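Hypothetical protein PAE2307 (Pyrobaculum aerophilum, PDB 1WVQ) probably acts as an adenosine-specific kinase, and is found here in a phosphorylated form. Local coordinates at residues Gly24-Phe28 with Ile29-Glu33; Glu68-Arg71 with Asn72-Ile75; Ile97-Leu100 with Asn101-Asn105. All blocks are in the same frame, centred on the assembly; numbering follows the deposited sequence.

Overall arrangement
Three short-range contacts illustrate how one chain shapes its turns and helices around a sheet. Contact 1 leads from strand 20-25 into helix 31-40 and is joined to the phosphorylated histidine at position 85 by a hydrogen bond from Phe28 N to its phosphate. Contact 3 is a kinked, water-bridged turn of helix 96-104, whose Val99 and Ile103 pack on helix 31-40; the centres of contacts 1 and 3 are about 15 Å apart, and both meet the second subunit. Contact 2 lies on helix 68-81, across the sheet from the other two helices: its centre is about 17 Å from the centre of contact 1 and about 20 Å from that of contact 3. No two touch.

Contact 1: residues Gly24-Phe28 with Ile29-Glu33; sequences GQAHF and IKTVE
Phe28 and Thr31 are the two ends of a type I beta turn, through which the chain leaves strand 20-25 and enters helix 31-40. Thr31 N closes the turn on Phe28 O at 3.0 Å, approaching from above the carbonyl plane. Phe28 has a positive phi of 75°, a break from the extended residues Ala26 and His27 just before the turn.

The hydroxyl of Thr31 sits beside two carbonyl oxygens. With OG1 anti to its own carbonyl carbon (chi1 -68°), it is swung back to where these carbonyls converge: OG1 is 2.7 Å from His27 O and 2.9 Å from Phe28 O. Ala26 CB packs against both branches of the threonine, with Thr31 OG1 at 3.5 Å and Thr31 CG2 at 3.7 Å, so that the methyl of the alanine lies alongside the polar and the apolar arm alike.

The Phe28 ring lies against the next two residues. Lys30 N lies 3.8 Å above one face, offset toward the rim, and Lys30 CB reaches the ring at CE2, 3.5 Å away. Ile29 CG2 comes to Phe28 CE1 at 4.1 Å. The Lys30 chain bends in its outer half and carries NZ to salt bridges with Asp34 and Glu108.

Phe28 N is hydrogen-bonded to the phosphate oxygen O2P of the modified histidine at position 85. One residue therefore turns its N-H to the phosphoryl group and its carbonyl to Thr31, and the turn that tethers the helix probably also holds that N-H in place for the phosphate.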
loop_
_atom_site.group_PDB
_atom_site.type_symbol
_atom_site.label_atom_id
_atom_site.label_comp_id
_atom_site.label_asym_id
_atom_site.label_seq_id
_atom_site.Cartn_x
_atom_site.Cartn_y
_atom_site.Cartn_z
ATOM N N GLY A 24 1.691 4.661 18.983
ATOM C CA GLY A 24 2.066 3.413 18.343
ATOM C C GLY A 24 3.417 2.876 18.762
ATOM O O GLY A 24 4.006 3.321 19.749
ATOM N N GLN A 25 3.908 1.904 18.004
ATOM C CA GLN A 25 5.199 1.295 18.287
ATOM C C GLN A 25 5.967 1.177 16.985
ATOM O O GLN A 25 5.395 0.852 15.946
ATOM C CB GLN A 25 5.002 -0.091 18.904
ATOM C CG GLN A 25 6.262 -0.726 19.478
ATOM C CD GLN A 25 5.978 -2.109 20.031
ATOM O OE1 GLN A 25 5.157 -2.269 20.939
ATOM N NE2 GLN A 25 6.643 -3.116 19.480
ATOM N N ALA A 26 7.265 1.449 17.047
ATOM C CA ALA A 26 8.121 1.376 15.872
ATOM C C ALA A 26 9.447 0.762 16.287
ATOM O O ALA A 26 9.483 -0.146 17.119
ATOM C CB ALA A 26 8.336 2.773 15.303
ATOM N N HIS A 27 10.529 1.249 15.691
ATOM C CA HIS A 27 11.872 0.782 16.014
ATOM C C HIS A 27 12.849 1.606 15.187
ATOM O O HIS A 27 12.482 2.135 14.146
ATOM C CB HIS A 27 12.037 -0.712 15.698
ATOM C CG HIS A 27 12.248 -1.010 14.248
ATOM N ND1 HIS A 27 11.236 -0.928 13.316
ATOM C CD2 HIS A 27 13.350 -1.415 13.572
ATOM C CE1 HIS A 27 11.704 -1.272 12.130
ATOM N NE2 HIS A 27 12.984 -1.576 12.259
ATOM N N PHE A 28 14.080 1.730 15.676
ATOM C CA PHE A 28 15.132 2.477 14.993
ATOM C C PHE A 28 14.948 3.991 15.092
ATOM O O PHE A 28 13.855 4.521 14.915
ATOM C CB PHE A 28 15.221 2.036 13.528
ATOM C CG PHE A 28 16.414 2.582 12.796
ATOM C CD1 PHE A 28 17.670 2.614 13.399
ATOM C CD2 PHE A 28 16.289 3.024 11.482
ATOM C CE1 PHE A 28 18.785 3.080 12.696
ATOM C CE2 PHE A 28 17.400 3.491 10.773
ATOM C CZ PHE A 28 18.643 3.517 11.380
ATOM N N ILE A 29 16.051 4.672 15.376
ATOM C CA ILE A 29 16.070 6.115 15.552
ATOM C C ILE A 29 15.500 6.918 14.381
ATOM O O ILE A 29 14.959 8.005 14.580
ATOM C CB ILE A 29 17.518 6.579 15.877
ATOM C CG1 ILE A 29 17.489 7.903 16.635
ATOM C CG2 ILE A 29 18.333 6.693 14.606
ATOM C CD1 ILE A 29 18.840 8.285 17.229
ATOM N N LYS A 30 15.600 6.385 13.167
ATOM C CA LYS A 30 15.085 7.098 12.001
ATOM C C LYS A 30 13.570 7.314 12.088
ATOM O O LYS A 30 13.015 8.137 11.369
ATOM C CB LYS A 30 15.449 6.345 10.718
ATOM C CG LYS A 30 15.250 7.164 9.439
ATOM C CD LYS A 30 16.024 6.574 8.255
ATOM C CE LYS A 30 15.430 5.267 7.736
ATOM N NZ LYS A 30 14.196 5.504 6.928
ATOM N N THR A 31 12.907 6.582 12.977
ATOM C CA THR A 31 11.464 6.716 13.154
ATOM C C THR A 31 11.020 8.169 13.342
ATOM O O THR A 31 10.040 8.615 12.736
ATOM C CB THR A 31 10.979 5.905 14.387
ATOM O OG1 THR A 31 11.111 4.506 14.122
ATOM C CG2 THR A 31 9.517 6.216 14.703
ATOM N N VAL A 32 11.739 8.910 14.178
ATOM C CA VAL A 32 11.355 10.290 14.443
ATOM C C VAL A 32 11.342 11.159 13.188
ATOM O O VAL A 32 10.425 11.956 13.003
ATOM C CB VAL A 32 12.258 10.929 15.534
ATOM C CG1 VAL A 32 13.642 11.187 14.996
ATOM C CG2 VAL A 32 11.628 12.217 16.042
ATOM N N GLU A 33 12.335 11.004 12.318
ATOM C CA GLU A 33 12.371 11.799 11.095
ATOM C C GLU A 33 11.329 11.328 10.087
ATOM O O GLU A 33 10.678 12.145 9.432
ATOM C CB GLU A 33 13.768 11.760 10.470
ATOM C CG GLU A 33 14.819 12.431 11.350
ATOM C CD GLU A 33 16.052 12.892 10.587
ATOM O OE1 GLU A 33 15.976 13.065 9.352
ATOM O OE2 GLU A 33 17.090 13.105 11.240
#

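Contact 2: residues Glu68-Arg71 with Asn72-Ile75; sequences EELR and NLAI
Glu68 offers its carboxylate to the guanidinium of Arg71 and its backbone carbonyl to Asn72, one turn further along helix 68-81. The guanidinium is met at its edge, with Glu68 CD lying in its plane. Arg71 takes the carboxylate side-on, one nitrogen to each oxygen: NE to Glu68 OE1 at 2.9 Å and NH2 to Glu68 OE2 at 3.2 Å. The outer bond is almost exactly in the guanidinium plane and uses the syn lone pair of OE2, whereas OE1 is approached from 27° outside the carboxylate plane. A bend of Arg71 at chi3 (-64°) brings NE round to face back along the helix. NH1 is taken by His63 ND1, so two neighbours together probably hold the flat group against rotation.

The amide of Asn72 is turned back over the preceding turn, ND2 standing 3.0 Å from Glu68 O at an angle too poor for a hydrogen bond. That oxygen is instead held by Asn72 N, at 3.1 Å, as part of the regular helical series that runs on through Leu73, Ala74 and Ile75.

The remaining side-chain contacts are aliphatic. Arg71 and Ile75 run side by side in the same direction, Arg71 CG touching Ile75 CD1 at 3.8 Å. Leu70 CD2 and Leu73 CD1 meet more loosely, at 4.1 Å.

Leu70, Leu73 and Ala74 lie on Tyr90 of strand 87-92, and Ala74 also reaches Ala51 of strand 47-53. Glu69 makes a salt bridge to Arg92. Arg71 rests on Ala65 and Ile75 on His63, both of strand 60-65, which sets this first part of the helix against strands 60-65, 47-53 and 87-92 of the antiparallel sheet.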
loop_
_atom_site.group_PDB
_atom_site.type_symbol
_atom_site.label_atom_id
_atom_site.label_comp_id
_atom_site.label_asym_id
_atom_site.label_seq_id
_atom_site.Cartn_x
_atom_site.Cartn_y
_atom_site.Cartn_z
ATOM N N GLU A 68 5.138 24.107 19.755
ATOM C CA GLU A 68 5.715 23.759 21.047
ATOM C C GLU A 68 4.760 23.123 22.046
ATOM O O GLU A 68 5.170 22.290 22.859
ATOM C CB GLU A 68 6.380 24.982 21.671
ATOM C CG GLU A 68 7.565 25.483 20.867
ATOM C CD GLU A 68 8.576 24.382 20.552
ATOM O OE1 GLU A 68 9.027 23.688 21.490
ATOM O OE2 GLU A 68 8.922 24.211 19.363
ATOM N N GLU A 69 3.493 23.514 22.002
ATOM C CA GLU A 69 2.514 22.942 22.915
ATOM C C GLU A 69 2.394 21.448 22.612
ATOM O O GLU A 69 2.450 20.609 23.511
ATOM C CB GLU A 69 1.154 23.620 22.722
ATOM C CG GLU A 69 0.015 22.983 23.508
ATOM C CD GLU A 69 -1.344 23.431 22.999
ATOM O OE1 GLU A 69 -1.687 23.088 21.841
ATOM O OE2 GLU A 69 -2.064 24.126 23.751
ATOM N N LEU A 70 2.235 21.129 21.334
ATOM C CA LEU A 70 2.096 19.742 20.919
ATOM C C LEU A 70 3.380 18.940 21.130
ATOM O O LEU A 70 3.329 17.743 21.432
ATOM C CB LEU A 70 1.644 19.689 19.461
ATOM C CG LEU A 70 0.338 20.460 19.210
ATOM C CD1 LEU A 70 -0.057 20.335 17.742
ATOM C CD2 LEU A 70 -0.769 19.927 20.112
ATOM N N ARG A 71 4.528 19.592 20.977
ATOM C CA ARG A 71 5.803 18.913 21.179
ATOM C C ARG A 71 5.872 18.433 22.625
ATOM O O ARG A 71 6.192 17.274 22.889
ATOM C CB ARG A 71 6.985 19.858 20.907
ATOM C CG ARG A 71 8.364 19.218 21.128
ATOM C CD ARG A 71 9.458 20.258 21.390
ATOM N NE ARG A 71 9.694 21.139 20.253
ATOM C CZ ARG A 71 10.352 20.796 19.149
ATOM N NH1 ARG A 71 10.861 19.577 19.014
ATOM N NH2 ARG A 71 10.496 21.676 18.166
ATOM N N ASN A 72 5.556 19.321 23.561
ATOM C CA ASN A 72 5.619 18.969 24.974
ATOM C C ASN A 72 4.596 17.930 25.405
ATOM O O ASN A 72 4.866 17.124 26.294
ATOM C CB ASN A 72 5.515 20.226 25.834
ATOM C CG ASN A 72 6.721 21.123 25.672
ATOM O OD1 ASN A 72 7.854 20.641 25.623
ATOM N ND2 ASN A 72 6.491 22.430 25.590
ATOM N N LEU A 73 3.429 17.941 24.772
ATOM C CA LEU A 73 2.402 16.961 25.090
ATOM C C LEU A 73 2.917 15.589 24.665
ATOM O O LEU A 73 2.777 14.611 25.393
ATOM C CB LEU A 73 1.100 17.294 24.351
ATOM C CG LEU A 73 0.200 18.312 25.061
ATOM C CD1 LEU A 73 -0.859 18.818 24.110
ATOM C CD2 LEU A 73 -0.436 17.659 26.283
ATOM N N ALA A 74 3.535 15.525 23.489
ATOM C CA ALA A 74 4.069 14.260 22.988
ATOM C C ALA A 74 5.221 13.750 23.855
ATOM O O ALA A 74 5.269 12.571 24.206
ATOM C CB ALA A 74 4.534 14.426 21.541
ATOM N N ILE A 75 6.150 14.640 24.196
ATOM C CA ILE A 75 7.284 14.271 25.030
ATOM C C ILE A 75 6.816 13.794 26.401
ATOM O O ILE A 75 7.266 12.756 26.898
ATOM C CB ILE A 75 8.238 15.461 25.239
ATOM C CG1 ILE A 75 8.902 15.839 23.913
ATOM C CG2 ILE A 75 9.296 15.097 26.279
ATOM C CD1 ILE A 75 9.764 17.096 23.992
#

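Contact 3: residues Ile97-Leu100 with Asn101-Asn105; sequences INVL and NAIKN
Val99 and Leu100 each bond to the residue four places on, but helix 96-104 is kinked just here: the N atoms of Asn101 and Ala102 lack the usual bond to the carbonyl four residues back. This is a kinked alpha-helix with a water inserted in one turn, packed on the antiparallel sheet of the chain. Val99, with phi at -130°, departs strongly from helical values at this point.

Of the backbone bonds, Ile103 N to Val99 O is 3.2 Å long and lies in the carbonyl plane, while Lys104 N to Leu100 O is shorter, 2.9 Å. These restore the regular pattern beyond the kink.

Apolar contacts follow one flank. Val99 CG2 and Ile103 CD1 touch at 4.0 Å, the two side chains crossing at a slant. Both residues pack on Ile22 of strand 20-25, and Leu39 and Leu35 of helix 31-40 cover Val99 and Ile103 respectively.

Polar side chains occupy another flank and reach across a subunit boundary. Lys104 starts with CG beside its own N (chi1 -63°) and then runs fully extended, its CG passing 3.2 Å from Leu100 O. This carries NZ to Asn101 OD1 at 2.9 Å, nearly in line with the amide C=O. The same NZ bonds to the backbone oxygens of Lys104 and Val109 of the fifth subunit, and Asn101 ND2 to Asn105 O there. A methionine in place of Lys104 would probably leave Asn101 OD1 and those two neighbouring carbonyls without their shared donor, weakening the join between subunits.

A water bridges the break: it donates to Ile97 O at 2.7 Å and accepts from Asn101 N at 3.1 Å.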
loop_
_atom_site.group_PDB
_atom_site.type_symbol
_atom_site.label_atom_id
_atom_site.label_comp_id
_atom_site.label_asym_id
_atom_site.label_seq_id
_atom_site.Cartn_x
_atom_site.Cartn_y
_atom_site.Cartn_z
ATOM N N ILE A 97 -7.415 10.541 10.048
ATOM C CA ILE A 97 -7.629 9.938 8.735
ATOM C C ILE A 97 -6.831 10.633 7.631
ATOM O O ILE A 97 -6.599 10.049 6.575
ATOM C CB ILE A 97 -9.136 9.889 8.314
ATOM C CG1 ILE A 97 -9.759 11.287 8.319
ATOM C CG2 ILE A 97 -9.888 8.916 9.216
ATOM C CD1 ILE A 97 -11.168 11.329 7.711
ATOM N N ASN A 98 -6.397 11.868 7.876
ATOM C CA ASN A 98 -5.618 12.589 6.874
ATOM C C ASN A 98 -4.163 12.120 6.832
ATOM O O ASN A 98 -3.472 12.355 5.843
ATOM C CB ASN A 98 -5.585 14.102 7.157
ATOM C CG ASN A 98 -6.957 14.745 7.170
ATOM O OD1 ASN A 98 -7.243 15.633 7.976
ATOM N ND2 ASN A 98 -7.828 14.272 6.287
ATOM N N VAL A 99 -3.697 11.464 7.893
ATOM C CA VAL A 99 -2.296 11.041 7.962
ATOM C C VAL A 99 -2.018 9.583 8.322
ATOM O O VAL A 99 -0.884 9.124 8.194
ATOM C CB VAL A 99 -1.524 11.908 8.998
ATOM C CG1 VAL A 99 -1.635 13.383 8.645
ATOM C CG2 VAL A 99 -2.087 11.665 10.404
ATOM N N LEU A 100 -3.034 8.842 8.748
ATOM C CA LEU A 100 -2.801 7.466 9.176
ATOM C C LEU A 100 -2.207 6.482 8.174
ATOM O O LEU A 100 -1.333 5.703 8.538
ATOM C CB LEU A 100 -4.078 6.876 9.791
ATOM C CG LEU A 100 -4.340 7.291 11.246
ATOM C CD1 LEU A 100 -5.751 6.907 11.656
ATOM C CD2 LEU A 100 -3.310 6.634 12.158
ATOM N N ASN A 101 -2.642 6.494 6.921
ATOM C CA ASN A 101 -2.063 5.525 5.995
ATOM C C ASN A 101 -0.582 5.795 5.730
ATOM O O ASN A 101 0.205 4.861 5.543
ATOM C CB ASN A 101 -2.875 5.470 4.697
ATOM C CG ASN A 101 -4.173 4.694 4.865
ATOM O OD1 ASN A 101 -4.472 4.177 5.946
ATOM N ND2 ASN A 101 -4.950 4.609 3.794
ATOM N N ALA A 102 -0.188 7.064 5.745
ATOM C CA ALA A 102 1.215 7.397 5.547
ATOM C C ALA A 102 1.987 6.838 6.744
ATOM O O ALA A 102 3.067 6.268 6.597
ATOM C CB ALA A 102 1.391 8.906 5.451
ATOM N N ILE A 103 1.422 6.978 7.934
ATOM C CA ILE A 103 2.082 6.465 9.124
ATOM C C ILE A 103 2.214 4.942 9.083
ATOM O O ILE A 103 3.265 4.401 9.415
ATOM C CB ILE A 103 1.321 6.895 10.388
ATOM C CG1 ILE A 103 1.437 8.413 10.546
ATOM C CG2 ILE A 103 1.881 6.181 11.615
ATOM C CD1 ILE A 103 0.544 8.983 11.626
ATOM N N LYS A 104 1.155 4.255 8.664
ATOM C CA LYS A 104 1.175 2.796 8.579
ATOM C C LYS A 104 2.278 2.291 7.653
ATOM O O LYS A 104 2.868 1.236 7.895
ATOM C CB LYS A 104 -0.162 2.261 8.047
ATOM C CG LYS A 104 -1.383 2.541 8.903
ATOM C CD LYS A 104 -2.631 2.103 8.149
ATOM C CE LYS A 104 -3.901 2.547 8.856
ATOM N NZ LYS A 104 -5.122 2.278 8.024
ATOM N N ASN A 105 2.544 3.059 6.601
ATOM C CA ASN A 105 3.530 2.711 5.585
ATOM C C ASN A 105 4.967 3.105 5.876
ATOM O O ASN A 105 5.848 2.850 5.057
ATOM C CB ASN A 105 3.106 3.306 4.243
ATOM C CG ASN A 105 1.784 2.746 3.750
ATOM O OD1 ASN A 105 1.135 3.330 2.881
ATOM N ND2 ASN A 105 1.381 1.606 4.297
HETATM O O HOH W 1 -4.789 8.315 5.555
#